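Local coordinates for protein cellulosomal scaffoldin (Bacteroides cellulosolvens, PDB 1TYJ) that probably binds type-II dockerin modules through its cohesin domain, as part of a scaffoldin that assembles the cellulosome, at residues A[21-26]-A[107-112]; A[33-38]-A[144-149]; A[84-89]-A[111-116]. All coordinates share one frame; numbering follows the deposited sequence.

Contact 1: A[21-26]-A[107-112]; sequences TINVDK and TGAVAK. With EDO (1,2-ethanediol), chain B.
Ile22 is matched by two residues, Val110 and Ala111, across an antiparallel pair of strands, which makes a classic beta bulge. Val110 N gives a short bond to Ile22 O (2.8 Å), which also takes a weak one from Ala111 N, while Ile22 N donates to Ala111 O at 167°. Beyond the bulge Val24 and Gly108 exchange two backbone bonds, with Val24 N 3.0 Å from Gly108 O; at the phi of Gly108 (144°) a CB would run into the carbonyl oxygen of Thr107. On the buried face CG1 of Val110 lies 3.9 Å from Val24 CG2, the two side chains crossing at about a right angle, and its CG2 meets Ile22 CG2 at 4.1 Å. On the other face Asn23 has CG anti to the carbonyl carbon (chi1 -54°), which leaves OD1 over the partner strand, 3.4 Å from Ala109 CB. Past the strand end Lys26 O meets an ethanediol probably derived from the crystallisation liquor. Strand 2-7 continues the sheet beyond 17-25, bonding to Thr21, Asn23 and Asp25, while Ile22, Val110 and Ala111 pack against strand 30-38 of the facing sheet.

Contact 2: A[33-38]-A[144-149]; sequences YQFNIK and TMLFDW
Gln34 O receives the shorter of the two backbone bonds here, from Met145 N at 2.9 Å, and the donor lies in the carbonyl plane. The same oxygen has Thr144 CA close by in a CA-H...O contact. Gln34 N returns the bond to Met145 O at 3.0 Å, so Gln34 and Met145 form an antiparallel hydrogen-bonded pair, flanked by the non-hydrogen-bonded pairs Tyr33-Leu146 and Phe35-Thr144. These flanking side chains share one face of the sheet. CG2 of Thr144 comes obliquely to the Phe35 ring, 3.7 Å from CD2, while the Thr144 hydroxyl bonds to Val141 O and Tyr159 OH. Leu146 reaches back with CD2, 3.7 Å from Tyr33 CB and 4.4 Å from Phe35 CE2. Tyr33 has CG between the backbone N and the carbonyl carbon (chi1 71°), which lays its ring over one face of the Phe35 ring, the planes about 30° apart and Tyr33 CD1 above the centre. Phe131 meets the Phe35 ring edge-to-face. An alanine in place of Phe35 would probably open a gap in this aromatic layer and deprive the Thr144 methyl, Leu146 CD2 and the Tyr33 ring of part of the surface they pack on. This sheet, with strands 30-38 and 85-92, probably corresponds to the one that receives dockerin in other cohesins. Apolar groups fill its inner side, while the outer side carries the partly exposed Met145 and Gln34, whose NE2 bonds weakly to Asn87 OD1.

Contact 3: A[84-89]-A[111-116]; sequences GVLNFG and AKVTFK
The hydrophobic core of the cohesin beta sandwich is bridged here by Leu86 and Phe88 of one sheet and Ala111, Val113 and Phe115 of the other. The two strands run nearly antiparallel, at 155°, yet their axes come no closer than 10.1 Å, and the contact is made by side chains, with no hydrogen bonds across it. Leu86 and Val113 meet end to end, Leu86 CD1 lying 3.8 Å from Val113 CG1. Leu86 CD1 also comes obliquely to the Phe115 ring, 4.3 Å from Phe115 CZ. Phe88 covers the next part of the interface. Its CG lies between the backbone N and the carbonyl carbon (chi1 58°), and the ring projects across the gap with the CE1-CZ side leading. Ala111 CB sits at the ring edge, near the plane, 3.8 Å from Phe88 CE1, whereas Val113 CG2 approaches Phe88 CZ obliquely at 4.1 Å. Val113 thus uses both branches: CG1, anti to its backbone N, meets the leucine, and CG2 meets the phenylalanine. All five side chains are buried, and the small Ala111 and the branched Val113 sit opposite the longer Leu86 and Phe88. Around them, Leu86 also packs on His79, Leu81 and Pro46, Phe88 on Pro61 and Ile37, and Phe115 on Leu44, Pro46 and the ring of Tyr39. Strand 85-92 lies between strands 30-38 and 73-77 in its sheet, while strand 108-117 pairs with 17-25 and 44-48 in the other.

How the contacts relate
The three contacts describe two sheets and the core between them. Contact 1 lies within one sheet, contact 2 within the other, and contact 3 spans the gap, sharing Ala111 and Lys112 with contact 1. Its strand 85-92 borders strand 30-38 of contact 2: probable hydrogen bonds join Phe35 N to Phe88 O and Ile37 O to Leu86 N, each 2.8 Å long. Contacts 1 and 2, with centres about 11 Å apart, meet in the core, where Ile22 CG2 lies 3.4 Å from Phe35 CE1 and Ala111 CB 3.7 Å from Tyr33 OH. Ile22 CD1 also touches Phe88 CZ at 4.1 Å, linking contacts 1 and 3.

Contact 1: A[21-26]-A[107-112]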
# COMPACT_ATOMS: atom_id res chain seq x y z
N THR A 21 6.06 0.62 -4.58
CA THR A 21 5.33 -0.58 -4.93
C THR A 21 5.23 -1.42 -3.65
O THR A 21 6.25 -1.62 -2.94
CB THR A 21 6.06 -1.34 -6.03
OG1 THR A 21 6.04 -0.57 -7.25
CG2 THR A 21 5.37 -2.70 -6.29
N ILE A 22 4.01 -1.86 -3.32
CA ILE A 22 3.78 -2.58 -2.05
C ILE A 22 3.47 -4.01 -2.39
O ILE A 22 2.55 -4.28 -3.17
CB ILE A 22 2.60 -1.99 -1.25
CG1 ILE A 22 2.82 -0.48 -0.97
CG2 ILE A 22 2.37 -2.81 0.05
CD1 ILE A 22 1.57 0.25 -0.49
N ASN A 23 4.30 -4.90 -1.84
CA ASN A 23 4.20 -6.35 -2.08
C ASN A 23 3.78 -7.12 -0.83
O ASN A 23 3.99 -6.65 0.30
CB ASN A 23 5.58 -6.88 -2.55
CG ASN A 23 6.11 -6.09 -3.76
OD1 ASN A 23 5.43 -5.99 -4.75
ND2 ASN A 23 7.31 -5.50 -3.63
N VAL A 24 3.20 -8.30 -1.03
CA VAL A 24 3.13 -9.27 0.05
C VAL A 24 4.04 -10.43 -0.36
O VAL A 24 4.27 -10.65 -1.56
CB VAL A 24 1.70 -9.75 0.34
CG1 VAL A 24 0.86 -8.61 0.82
CG2 VAL A 24 1.05 -10.34 -0.90
N ASP A 25 4.51 -11.20 0.61
CA ASP A 25 5.30 -12.39 0.29
C ASP A 25 4.95 -13.49 1.30
O ASP A 25 4.87 -13.22 2.50
CB ASP A 25 6.78 -12.05 0.38
CG ASP A 25 7.66 -13.21 0.01
OD1 ASP A 25 8.50 -13.58 0.84
OD2 ASP A 25 7.49 -13.77 -1.09
N LYS A 26 4.73 -14.72 0.81
CA LYS A 26 4.46 -15.87 1.67
C LYS A 26 3.24 -15.63 2.57
O LYS A 26 3.21 -16.03 3.74
CB LYS A 26 5.70 -16.26 2.52
CG LYS A 26 6.92 -16.66 1.70
CD LYS A 26 8.09 -17.00 2.61
CE LYS A 26 9.31 -17.36 1.80
NZ LYS A 26 10.49 -17.60 2.73
N THR A 107 2.20 -14.12 -3.10
CA THR A 107 3.40 -13.28 -3.31
C THR A 107 3.25 -12.43 -4.54
O THR A 107 2.83 -12.91 -5.60
CB THR A 107 4.72 -14.13 -3.36
OG1 THR A 107 4.89 -14.82 -2.14
CG2 THR A 107 5.95 -13.22 -3.59
N GLY A 108 3.58 -11.15 -4.41
CA GLY A 108 3.48 -10.25 -5.54
C GLY A 108 3.03 -8.85 -5.18
O GLY A 108 2.74 -8.58 -4.00
N ALA A 109 2.92 -7.98 -6.19
CA ALA A 109 2.52 -6.60 -5.90
C ALA A 109 1.00 -6.50 -5.67
O ALA A 109 0.22 -7.05 -6.47
CB ALA A 109 2.93 -5.67 -7.02
N VAL A 110 0.61 -5.80 -4.60
CA VAL A 110 -0.79 -5.52 -4.33
C VAL A 110 -1.27 -4.10 -4.63
O VAL A 110 -2.48 -3.89 -4.89
CB VAL A 110 -1.18 -5.90 -2.87
CG1 VAL A 110 -0.73 -7.34 -2.58
CG2 VAL A 110 -0.59 -4.90 -1.81
N ALA A 111 -0.36 -3.12 -4.59
CA ALA A 111 -0.75 -1.71 -4.80
C ALA A 111 0.51 -0.95 -5.10
O ALA A 111 1.62 -1.40 -4.73
CB ALA A 111 -1.39 -1.12 -3.53
N LYS A 112 0.34 0.22 -5.72
CA LYS A 112 1.45 1.15 -5.87
C LYS A 112 0.96 2.54 -5.57
O LYS A 112 -0.12 2.93 -5.98
CB LYS A 112 2.02 1.15 -7.28
CG LYS A 112 2.27 -0.25 -7.86
CD LYS A 112 2.76 -0.16 -9.27
CE LYS A 112 2.87 -1.55 -9.84
NZ LYS A 112 3.24 -1.51 -11.29
C1 EDO B . 1.45 -15.29 6.84
O1 EDO B . 2.66 -15.26 6.09
C2 EDO B . 1.11 -16.75 7.08
O2 EDO B . 0.96 -17.36 5.79

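Contact 2: A[33-38]-A[144-149]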
# COMPACT_ATOMS: atom_id res chain seq x y z
N TYR A 33 -6.36 -6.96 1.71
CA TYR A 33 -5.56 -6.19 2.69
C TYR A 33 -6.25 -4.89 2.98
O TYR A 33 -7.14 -4.44 2.23
CB TYR A 33 -4.14 -5.86 2.13
CG TYR A 33 -4.21 -4.82 1.02
CD1 TYR A 33 -4.12 -3.46 1.31
CD2 TYR A 33 -4.48 -5.20 -0.31
CE1 TYR A 33 -4.27 -2.48 0.32
CE2 TYR A 33 -4.62 -4.21 -1.33
CZ TYR A 33 -4.53 -2.86 -0.99
OH TYR A 33 -4.65 -1.88 -1.95
N GLN A 34 -5.81 -4.26 4.06
CA GLN A 34 -6.08 -2.84 4.31
C GLN A 34 -4.81 -2.25 4.90
O GLN A 34 -4.19 -2.87 5.79
CB GLN A 34 -7.25 -2.66 5.30
CG GLN A 34 -7.71 -1.20 5.32
CD GLN A 34 -8.92 -0.98 6.19
OE1 GLN A 34 -9.88 -1.71 6.13
NE2 GLN A 34 -8.87 0.08 6.98
N PHE A 35 -4.44 -1.06 4.42
CA PHE A 35 -3.23 -0.36 4.89
C PHE A 35 -3.55 1.03 5.42
O PHE A 35 -4.44 1.69 4.86
CB PHE A 35 -2.22 -0.17 3.75
CG PHE A 35 -1.67 -1.44 3.18
CD1 PHE A 35 -1.37 -1.52 1.81
CD2 PHE A 35 -1.44 -2.58 3.99
CE1 PHE A 35 -0.82 -2.66 1.28
CE2 PHE A 35 -0.91 -3.75 3.45
CZ PHE A 35 -0.59 -3.78 2.10
N ASN A 36 -2.83 1.44 6.47
CA ASN A 36 -2.81 2.83 6.91
C ASN A 36 -1.35 3.27 6.78
O ASN A 36 -0.46 2.68 7.42
CB ASN A 36 -3.26 2.93 8.37
CG ASN A 36 -3.54 4.36 8.77
OD1 ASN A 36 -2.72 5.02 9.46
ND2 ASN A 36 -4.64 4.89 8.26
N ILE A 37 -1.10 4.27 5.93
CA ILE A 37 0.27 4.71 5.57
C ILE A 37 0.45 6.19 5.81
O ILE A 37 -0.39 7.00 5.44
CB ILE A 37 0.58 4.38 4.08
CG1 ILE A 37 0.50 2.87 3.86
CG2 ILE A 37 1.93 5.00 3.63
CD1 ILE A 37 0.69 2.43 2.37
N LYS A 38 1.55 6.54 6.48
CA LYS A 38 1.80 7.95 6.78
C LYS A 38 2.92 8.44 5.88
O LYS A 38 3.86 7.71 5.58
CB LYS A 38 2.15 8.08 8.27
CG LYS A 38 2.58 9.43 8.74
CD LYS A 38 1.44 10.12 9.44
CE LYS A 38 1.66 11.61 9.53
NZ LYS A 38 1.90 12.26 8.22
N THR A 144 -1.29 -2.58 9.11
CA THR A 144 -1.74 -3.47 8.01
C THR A 144 -2.74 -4.52 8.53
O THR A 144 -2.64 -4.96 9.68
CB THR A 144 -0.53 -4.22 7.38
OG1 THR A 144 -0.01 -5.22 8.28
CG2 THR A 144 0.59 -3.23 6.97
N MET A 145 -3.64 -4.95 7.66
CA MET A 145 -4.50 -6.09 7.95
C MET A 145 -4.40 -6.96 6.71
O MET A 145 -4.52 -6.45 5.59
CB MET A 145 -5.94 -5.65 8.19
CG MET A 145 -6.08 -4.68 9.34
SD MET A 145 -7.75 -4.03 9.43
CE MET A 145 -8.45 -5.20 10.51
N LEU A 146 -4.20 -8.26 6.90
CA LEU A 146 -4.15 -9.22 5.81
C LEU A 146 -5.10 -10.35 6.09
O LEU A 146 -5.20 -10.80 7.24
CB LEU A 146 -2.73 -9.79 5.65
CG LEU A 146 -1.57 -8.80 5.38
CD1 LEU A 146 -0.25 -9.62 5.30
CD2 LEU A 146 -1.79 -8.00 4.06
N PHE A 147 -5.72 -10.87 5.04
CA PHE A 147 -6.73 -11.93 5.17
C PHE A 147 -6.46 -13.05 4.22
O PHE A 147 -5.83 -12.87 3.16
CB PHE A 147 -8.13 -11.33 4.89
CG PHE A 147 -8.46 -10.23 5.84
CD1 PHE A 147 -8.08 -8.92 5.55
CD2 PHE A 147 -9.09 -10.51 7.04
CE1 PHE A 147 -8.34 -7.87 6.49
CE2 PHE A 147 -9.38 -9.49 7.96
CZ PHE A 147 -8.99 -8.18 7.68
N ASP A 148 -6.98 -14.22 4.58
CA ASP A 148 -6.87 -15.38 3.68
C ASP A 148 -8.24 -15.74 3.08
O ASP A 148 -9.26 -15.08 3.37
CB ASP A 148 -6.18 -16.56 4.38
CG ASP A 148 -7.13 -17.34 5.32
OD1 ASP A 148 -8.36 -17.00 5.38
OD2 ASP A 148 -6.63 -18.28 6.00
N TRP A 149 -8.27 -16.76 2.21
CA TRP A 149 -9.48 -17.05 1.49
C TRP A 149 -10.55 -17.81 2.25
O TRP A 149 -11.59 -18.15 1.68
CB TRP A 149 -9.19 -17.67 0.13
CG TRP A 149 -8.67 -19.08 0.12
CD1 TRP A 149 -8.59 -19.97 1.17
CD2 TRP A 149 -8.18 -19.77 -1.03
NE1 TRP A 149 -8.07 -21.19 0.71
CE2 TRP A 149 -7.83 -21.08 -0.63
CE3 TRP A 149 -8.04 -19.40 -2.37
CZ2 TRP A 149 -7.32 -22.03 -1.54
CZ3 TRP A 149 -7.52 -20.36 -3.27
CH2 TRP A 149 -7.16 -21.64 -2.84

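Contact 3: A[84-89]-A[111-116]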
# COMPACT_ATOMS: atom_id res chain seq x y z
N GLY A 84 -1.45 13.79 6.22
CA GLY A 84 -0.50 12.89 5.57
C GLY A 84 -0.82 11.44 5.85
O GLY A 84 0.10 10.63 6.09
N VAL A 85 -2.11 11.09 5.79
CA VAL A 85 -2.52 9.70 6.01
C VAL A 85 -3.25 9.13 4.78
O VAL A 85 -4.19 9.73 4.30
CB VAL A 85 -3.42 9.58 7.23
CG1 VAL A 85 -3.92 8.13 7.41
CG2 VAL A 85 -2.65 10.04 8.48
N LEU A 86 -2.73 8.00 4.28
CA LEU A 86 -3.44 7.23 3.26
C LEU A 86 -4.08 6.03 3.94
O LEU A 86 -3.43 5.35 4.71
CB LEU A 86 -2.48 6.73 2.20
CG LEU A 86 -1.74 7.84 1.42
CD1 LEU A 86 -0.61 7.23 0.61
CD2 LEU A 86 -2.72 8.62 0.54
N ASN A 87 -5.32 5.70 3.60
CA ASN A 87 -5.96 4.51 4.18
C ASN A 87 -6.76 3.89 3.04
O ASN A 87 -7.66 4.55 2.48
CB ASN A 87 -6.91 4.88 5.31
CG ASN A 87 -7.52 3.65 6.02
OD1 ASN A 87 -6.90 2.61 6.14
ND2 ASN A 87 -8.71 3.79 6.50
N PHE A 88 -6.40 2.66 2.67
CA PHE A 88 -7.08 2.04 1.54
C PHE A 88 -6.94 0.54 1.62
O PHE A 88 -6.13 0.00 2.39
CB PHE A 88 -6.47 2.56 0.20
CG PHE A 88 -4.96 2.30 0.08
CD1 PHE A 88 -4.49 1.16 -0.63
CD2 PHE A 88 -4.03 3.18 0.65
CE1 PHE A 88 -3.12 0.91 -0.76
CE2 PHE A 88 -2.66 2.93 0.56
CZ PHE A 88 -2.19 1.81 -0.16
N GLY A 89 -7.71 -0.15 0.81
CA GLY A 89 -7.64 -1.61 0.86
C GLY A 89 -8.34 -2.18 -0.36
O GLY A 89 -9.08 -1.47 -1.07
N ALA A 111 -0.36 -3.12 -4.59
CA ALA A 111 -0.75 -1.71 -4.80
C ALA A 111 0.51 -0.95 -5.10
O ALA A 111 1.62 -1.40 -4.73
CB ALA A 111 -1.39 -1.12 -3.53
N LYS A 112 0.34 0.22 -5.72
CA LYS A 112 1.45 1.15 -5.87
C LYS A 112 0.96 2.54 -5.57
O LYS A 112 -0.12 2.93 -5.98
CB LYS A 112 2.02 1.15 -7.28
CG LYS A 112 2.27 -0.25 -7.86
CD LYS A 112 2.76 -0.16 -9.27
CE LYS A 112 2.87 -1.55 -9.84
NZ LYS A 112 3.24 -1.51 -11.29
N VAL A 113 1.79 3.32 -4.89
CA VAL A 113 1.45 4.70 -4.60
C VAL A 113 2.57 5.56 -5.13
O VAL A 113 3.73 5.40 -4.74
CB VAL A 113 1.32 4.94 -3.10
CG1 VAL A 113 1.04 6.41 -2.77
CG2 VAL A 113 0.24 4.07 -2.49
N THR A 114 2.23 6.47 -6.04
CA THR A 114 3.20 7.43 -6.56
C THR A 114 3.02 8.74 -5.81
O THR A 114 1.88 9.15 -5.52
CB THR A 114 2.96 7.65 -8.09
OG1 THR A 114 3.11 6.39 -8.77
CG2 THR A 114 3.93 8.66 -8.71
N PHE A 115 4.15 9.40 -5.53
CA PHE A 115 4.20 10.71 -4.91
C PHE A 115 4.95 11.68 -5.82
O PHE A 115 5.94 11.28 -6.46
CB PHE A 115 4.99 10.65 -3.60
CG PHE A 115 4.41 9.72 -2.57
CD1 PHE A 115 4.79 8.38 -2.51
CD2 PHE A 115 3.54 10.21 -1.58
CE1 PHE A 115 4.27 7.52 -1.50
CE2 PHE A 115 3.03 9.37 -0.61
CZ PHE A 115 3.41 8.03 -0.56
N LYS A 116 4.47 12.91 -5.92
CA LYS A 116 5.23 13.98 -6.55
C LYS A 116 6.04 14.65 -5.45
O LYS A 116 5.53 14.93 -4.36
CB LYS A 116 4.33 14.98 -7.31
CG LYS A 116 5.08 16.20 -7.86
CD LYS A 116 4.15 17.28 -8.41
CE LYS A 116 3.56 16.88 -9.75
NZ LYS A 116 2.84 18.05 -10.40